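Local coordinates for Lmo1340 protein (Listeria monocytogenes, PDB 4NLM) that is of unknown function but folds as a YqgU-like six-bladed beta propeller and is probably a surface lipoprotein of the bacterium, at residues L60-E72 and P83-I96. Sequence-based numbering, arbitrary orientation.
Sequences LLQTKKSGVTYFE and PIFNTKESISEVQI
The F71 ring meets I91 CD1 and the carbonyl oxygen of F85 at its edge, while V94 CG2 comes obliquely to its CZ at 3.7 Å. F71 lies on the face of the sheet that it shares with T69; chi1 of -66° sets CG beside the backbone N, with CZ ending at V94, and its CD2 also lies at the edge of the F85 ring. On the sheet side bearing Y70, V68 CG1 sits over one face of the Y70 ring, toward the rim, and N86 CB lies obliquely beside CD2 at 3.7 Å; ring and amide run side by side, their planes 50° apart. Strands 68-72 and 83-87 pair antiparallel. T69 and T87 exchange backbone bonds, and F71 N bonds to F85 O (2.9 Å). I84 and F85 both face F71 in a classic beta bulge, and F71 O accepts from I84 N at 2.9 Å and weakly from F85 N. In propeller terms, 81-87 is the outermost strand of one four-stranded blade and 90-96 opens the next; after the short link, 90-96 faces the first blade, running nearly antiparallel to strand 60-65 with a layer of side chains between them. There L60, Q62, T69 and F71 pack against I91, V94 and I96, with I103 of the second blade also touching L60 and V94. L60 splits its methyls, CD1 meeting I84 CD1 at 3.6 Å and CD2 resting on I96 CG1 at 3.8 Å. T69 and I91 meet tip to tip. The link is held by an ST turn, E89 N to T87 OG1 (3.0 Å), and by a water joining T69 OG1, T87 O and E89 O. Beside the type I' turn K65-V68, K88 of the link bends at its end (chi4 -70°) to bring NZ near V68 CG2, and two waters bridge NZ to S66 O.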
loop_
_atom_site.group_PDB
_atom_site.type_symbol
_atom_site.label_atom_id
_atom_site.label_comp_id
_atom_site.label_asym_id
_atom_site.label_seq_id
_atom_site.Cartn_x
_atom_site.Cartn_y
_atom_site.Cartn_z
ATOM N N LEU A 60 0.405 12.214 7.056
ATOM C CA LEU A 60 0.065 13.070 5.927
ATOM C C LEU A 60 -1.468 13.179 5.795
ATOM O O LEU A 60 -2.100 12.192 5.553
ATOM C CB LEU A 60 0.691 12.518 4.640
ATOM C CG LEU A 60 0.412 13.304 3.366
ATOM C CD1 LEU A 60 0.899 14.717 3.486
ATOM C CD2 LEU A 60 1.006 12.607 2.161
ATOM N N LEU A 61 -1.939 14.389 6.010
ATOM C CA LEU A 61 -3.370 14.722 5.988
ATOM C C LEU A 61 -3.736 15.436 4.714
ATOM O O LEU A 61 -3.126 16.426 4.350
ATOM C CB LEU A 61 -3.661 15.628 7.185
ATOM C CG LEU A 61 -5.061 16.173 7.290
ATOM C CD1 LEU A 61 -6.134 15.092 7.425
ATOM C CD2 LEU A 61 -5.184 17.186 8.421
ATOM N N GLN A 62 -4.787 14.943 4.065
ATOM C CA GLN A 62 -5.334 15.521 2.830
ATOM C C GLN A 62 -6.756 16.017 3.084
ATOM O O GLN A 62 -7.628 15.265 3.514
ATOM C CB GLN A 62 -5.331 14.469 1.741
ATOM C CG GLN A 62 -5.791 14.989 0.375
ATOM C CD GLN A 62 -5.898 13.887 -0.632
ATOM O OE1 GLN A 62 -5.180 12.889 -0.549
ATOM N NE2 GLN A 62 -6.748 14.082 -1.633
ATOM N N THR A 63 -6.947 17.303 2.813
ATOM C CA THR A 63 -8.257 17.954 2.949
ATOM C C THR A 63 -8.479 18.780 1.680
ATOM O O THR A 63 -7.558 18.999 0.886
ATOM C CB THR A 63 -8.297 18.883 4.159
ATOM O OG1 THR A 63 -7.287 19.893 4.068
ATOM C CG2 THR A 63 -8.138 18.124 5.475
ATOM N N LYS A 64 -9.716 19.230 1.489
ATOM C CA LYS A 64 -10.060 20.023 0.304
ATOM C C LYS A 64 -11.127 21.037 0.642
ATOM O O LYS A 64 -12.143 20.718 1.290
ATOM C CB LYS A 64 -10.568 19.127 -0.839
ATOM C CG LYS A 64 -10.837 19.886 -2.134
ATOM C CD LYS A 64 -11.253 18.971 -3.265
ATOM C CE LYS A 64 -11.596 19.774 -4.509
ATOM N NZ LYS A 64 -12.178 18.916 -5.576
ATOM N N LYS A 65 -10.903 22.266 0.197
ATOM C CA LYS A 65 -11.832 23.351 0.430
ATOM C C LYS A 65 -11.737 24.370 -0.687
ATOM O O LYS A 65 -10.640 24.741 -1.115
ATOM C CB LYS A 65 -11.535 24.024 1.763
ATOM C CG LYS A 65 -12.445 25.204 2.055
ATOM C CD LYS A 65 -12.103 25.834 3.388
ATOM C CE LYS A 65 -12.887 27.105 3.649
ATOM N NZ LYS A 65 -12.460 27.749 4.924
ATOM N N SER A 66 -12.894 24.815 -1.163
ATOM C CA SER A 66 -12.940 25.798 -2.222
ATOM C C SER A 66 -12.102 25.394 -3.431
ATOM O O SER A 66 -11.461 26.236 -4.056
ATOM C CB SER A 66 -12.511 27.152 -1.678
ATOM O OG SER A 66 -13.506 27.637 -0.814
ATOM N N GLY A 67 -12.117 24.108 -3.760
ATOM C CA GLY A 67 -11.398 23.600 -4.924
ATOM C C GLY A 67 -9.922 23.388 -4.757
ATOM O O GLY A 67 -9.263 22.954 -5.683
ATOM N N VAL A 68 -9.415 23.684 -3.573
ATOM C CA VAL A 68 -8.015 23.521 -3.330
ATOM C C VAL A 68 -7.779 22.320 -2.408
ATOM O O VAL A 68 -8.405 22.227 -1.349
ATOM C CB VAL A 68 -7.432 24.769 -2.651
ATOM C CG1 VAL A 68 -5.946 24.579 -2.413
ATOM C CG2 VAL A 68 -7.646 26.008 -3.516
ATOM N N THR A 69 -6.925 21.389 -2.837
ATOM C CA THR A 69 -6.537 20.271 -1.998
ATOM C C THR A 69 -5.300 20.690 -1.245
ATOM O O THR A 69 -4.319 21.171 -1.842
ATOM C CB THR A 69 -6.274 19.008 -2.820
ATOM O OG1 THR A 69 -7.472 18.568 -3.453
ATOM C CG2 THR A 69 -5.767 17.892 -1.945
ATOM N N TYR A 70 -5.342 20.462 0.061
ATOM C CA TYR A 70 -4.248 20.758 0.954
ATOM C C TYR A 70 -3.621 19.497 1.522
ATOM O O TYR A 70 -4.315 18.586 1.952
ATOM C CB TYR A 70 -4.708 21.641 2.127
ATOM C CG TYR A 70 -5.236 22.982 1.694
ATOM C CD1 TYR A 70 -6.576 23.162 1.397
ATOM C CD2 TYR A 70 -4.402 24.071 1.583
ATOM C CE1 TYR A 70 -7.068 24.385 0.996
ATOM C CE2 TYR A 70 -4.890 25.305 1.158
ATOM C CZ TYR A 70 -6.224 25.453 0.882
ATOM O OH TYR A 70 -6.703 26.678 0.455
ATOM N N PHE A 71 -2.290 19.467 1.535
ATOM C CA PHE A 71 -1.511 18.400 2.165
ATOM C C PHE A 71 -0.769 19.003 3.340
ATOM O O PHE A 71 -0.077 20.005 3.200
ATOM C CB PHE A 71 -0.547 17.748 1.163
ATOM C CG PHE A 71 -1.264 17.014 0.088
ATOM C CD1 PHE A 71 -1.722 15.744 0.312
ATOM C CD2 PHE A 71 -1.501 17.595 -1.138
ATOM C CE1 PHE A 71 -2.399 15.053 -0.644
ATOM C CE2 PHE A 71 -2.198 16.908 -2.114
ATOM C CZ PHE A 71 -2.653 15.640 -1.869
ATOM N N GLU A 72 -0.953 18.381 4.501
ATOM C CA GLU A 72 -0.339 18.831 5.736
ATOM C C GLU A 72 0.284 17.669 6.502
ATOM O O GLU A 72 -0.182 16.529 6.402
ATOM C CB GLU A 72 -1.411 19.470 6.653
ATOM C CG GLU A 72 -2.044 20.750 6.127
ATOM C CD GLU A 72 -3.248 21.182 6.935
ATOM O OE1 GLU A 72 -4.169 20.371 7.050
ATOM O OE2 GLU A 72 -3.264 22.328 7.419
ATOM N N PRO A 83 1.833 23.000 6.845
ATOM C CA PRO A 83 1.491 22.932 5.430
ATOM C C PRO A 83 2.635 22.400 4.601
ATOM O O PRO A 83 3.755 22.815 4.814
ATOM C CB PRO A 83 1.211 24.387 5.059
ATOM C CG PRO A 83 2.037 25.177 6.007
ATOM C CD PRO A 83 2.125 24.375 7.279
ATOM N N ILE A 84 2.351 21.495 3.675
ATOM C CA ILE A 84 3.334 20.973 2.765
ATOM C C ILE A 84 3.140 21.490 1.341
ATOM O O ILE A 84 4.020 22.093 0.763
ATOM C CB ILE A 84 3.316 19.430 2.752
ATOM C CG1 ILE A 84 3.566 18.885 4.172
ATOM C CG2 ILE A 84 4.389 18.898 1.802
ATOM C CD1 ILE A 84 3.168 17.440 4.343
ATOM N N PHE A 85 1.954 21.291 0.776
ATOM C CA PHE A 85 1.668 21.590 -0.636
ATOM C C PHE A 85 0.185 21.719 -0.830
ATOM O O PHE A 85 -0.597 21.100 -0.107
ATOM C CB PHE A 85 2.216 20.401 -1.523
ATOM C CG PHE A 85 2.079 20.561 -2.997
ATOM C CD1 PHE A 85 3.104 21.127 -3.721
ATOM C CD2 PHE A 85 0.987 20.055 -3.681
ATOM C CE1 PHE A 85 3.019 21.252 -5.107
ATOM C CE2 PHE A 85 0.888 20.173 -5.060
ATOM C CZ PHE A 85 1.907 20.781 -5.770
ATOM N N ASN A 86 -0.208 22.503 -1.814
ATOM C CA ASN A 86 -1.613 22.576 -2.169
ATOM C C ASN A 86 -1.755 22.668 -3.693
ATOM O O ASN A 86 -0.825 23.095 -4.387
ATOM C CB ASN A 86 -2.324 23.719 -1.436
ATOM C CG ASN A 86 -1.858 25.088 -1.876
ATOM O OD1 ASN A 86 -2.225 25.581 -2.957
ATOM N ND2 ASN A 86 -1.127 25.744 -1.014
ATOM N N THR A 87 -2.935 22.297 -4.205
ATOM C CA THR A 87 -3.170 22.305 -5.636
ATOM C C THR A 87 -4.640 22.342 -5.955
ATOM O O THR A 87 -5.471 21.854 -5.186
ATOM C CB THR A 87 -2.556 21.062 -6.324
ATOM O OG1 THR A 87 -2.737 21.139 -7.737
ATOM C CG2 THR A 87 -3.136 19.769 -5.815
ATOM N N LYS A 88 -4.968 22.925 -7.110
ATOM C CA LYS A 88 -6.343 22.901 -7.613
ATOM C C LYS A 88 -6.559 21.748 -8.595
ATOM O O LYS A 88 -7.671 21.533 -9.076
ATOM C CB LYS A 88 -6.676 24.222 -8.285
ATOM C CG LYS A 88 -6.730 25.358 -7.286
ATOM C CD LYS A 88 -7.225 26.643 -7.906
ATOM C CE LYS A 88 -7.629 27.649 -6.840
ATOM N NZ LYS A 88 -8.877 27.244 -6.130
ATOM N N GLU A 89 -5.496 21.019 -8.918
ATOM C CA GLU A 89 -5.609 19.885 -9.837
ATOM C C GLU A 89 -6.413 18.736 -9.210
ATOM O O GLU A 89 -6.476 18.622 -7.992
ATOM C CB GLU A 89 -4.227 19.417 -10.278
ATOM C CG GLU A 89 -3.448 20.484 -11.019
ATOM C CD GLU A 89 -2.176 20.010 -11.707
ATOM O OE1 GLU A 89 -1.963 18.790 -11.860
ATOM O OE2 GLU A 89 -1.404 20.893 -12.159
ATOM N N SER A 90 -6.980 17.886 -10.062
ATOM C CA SER A 90 -7.734 16.709 -9.635
ATOM C C SER A 90 -6.751 15.650 -9.149
ATOM O O SER A 90 -5.808 15.311 -9.856
ATOM C CB SER A 90 -8.557 16.186 -10.809
ATOM O OG SER A 90 -9.235 14.998 -10.467
ATOM N N ILE A 91 -6.942 15.140 -7.937
ATOM C CA ILE A 91 -5.987 14.192 -7.368
ATOM C C ILE A 91 -6.298 12.792 -7.828
ATOM O O ILE A 91 -7.424 12.319 -7.640
ATOM C CB ILE A 91 -6.047 14.201 -5.808
ATOM C CG1 ILE A 91 -5.982 15.628 -5.221
ATOM C CG2 ILE A 91 -4.956 13.337 -5.227
ATOM C CD1 ILE A 91 -4.740 16.400 -5.582
ATOM N N SER A 92 -5.328 12.130 -8.419
ATOM C CA SER A 92 -5.487 10.763 -8.856
ATOM C C SER A 92 -4.789 9.786 -7.904
ATOM O O SER A 92 -5.355 8.753 -7.567
ATOM C CB SER A 92 -4.904 10.624 -10.251
ATOM O OG SER A 92 -5.468 11.608 -11.111
ATOM N N GLU A 93 -3.545 10.089 -7.517
ATOM C CA GLU A 93 -2.813 9.244 -6.574
ATOM C C GLU A 93 -1.844 10.085 -5.756
ATOM O O GLU A 93 -1.260 11.031 -6.279
ATOM C CB GLU A 93 -2.004 8.159 -7.315
ATOM C CG GLU A 93 -1.053 7.292 -6.462
ATOM C CD GLU A 93 -1.773 6.260 -5.596
ATOM O OE1 GLU A 93 -3.021 6.286 -5.513
ATOM O OE2 GLU A 93 -1.081 5.416 -4.974
ATOM N N VAL A 94 -1.680 9.707 -4.489
ATOM C CA VAL A 94 -0.677 10.304 -3.598
ATOM C C VAL A 94 0.016 9.176 -2.892
ATOM O O VAL A 94 -0.654 8.334 -2.306
ATOM C CB VAL A 94 -1.290 11.231 -2.540
ATOM C CG1 VAL A 94 -0.217 11.931 -1.746
ATOM C CG2 VAL A 94 -2.266 12.237 -3.151
ATOM N N GLN A 95 1.326 9.162 -2.929
ATOM C CA GLN A 95 2.103 8.167 -2.181
ATOM C C GLN A 95 3.239 8.842 -1.457
ATOM O O GLN A 95 3.775 9.864 -1.901
ATOM C CB GLN A 95 2.701 7.121 -3.100
ATOM C CG GLN A 95 1.719 6.137 -3.668
ATOM C CD GLN A 95 2.421 4.942 -4.301
ATOM O OE1 GLN A 95 3.612 4.666 -4.032
ATOM N NE2 GLN A 95 1.700 4.223 -5.105
ATOM N N ILE A 96 3.569 8.267 -0.315
ATOM C CA ILE A 96 4.723 8.684 0.500
ATOM C C ILE A 96 5.911 7.801 0.132
ATOM O O ILE A 96 5.764 6.599 -0.028
ATOM C CB ILE A 96 4.384 8.550 1.992
ATOM C CG1 ILE A 96 3.196 9.448 2.329
ATOM C CG2 ILE A 96 5.572 8.842 2.878
ATOM C CD1 ILE A 96 2.449 9.028 3.582
HETATM O O HOH W 1 -11.623 27.084 -6.826
HETATM O O HOH W 2 -11.101 29.070 -4.837
HETATM O O HOH W 3 -10.100 22.667 -8.173
HETATM O O HOH W 4 -7.735 19.777 -5.851
#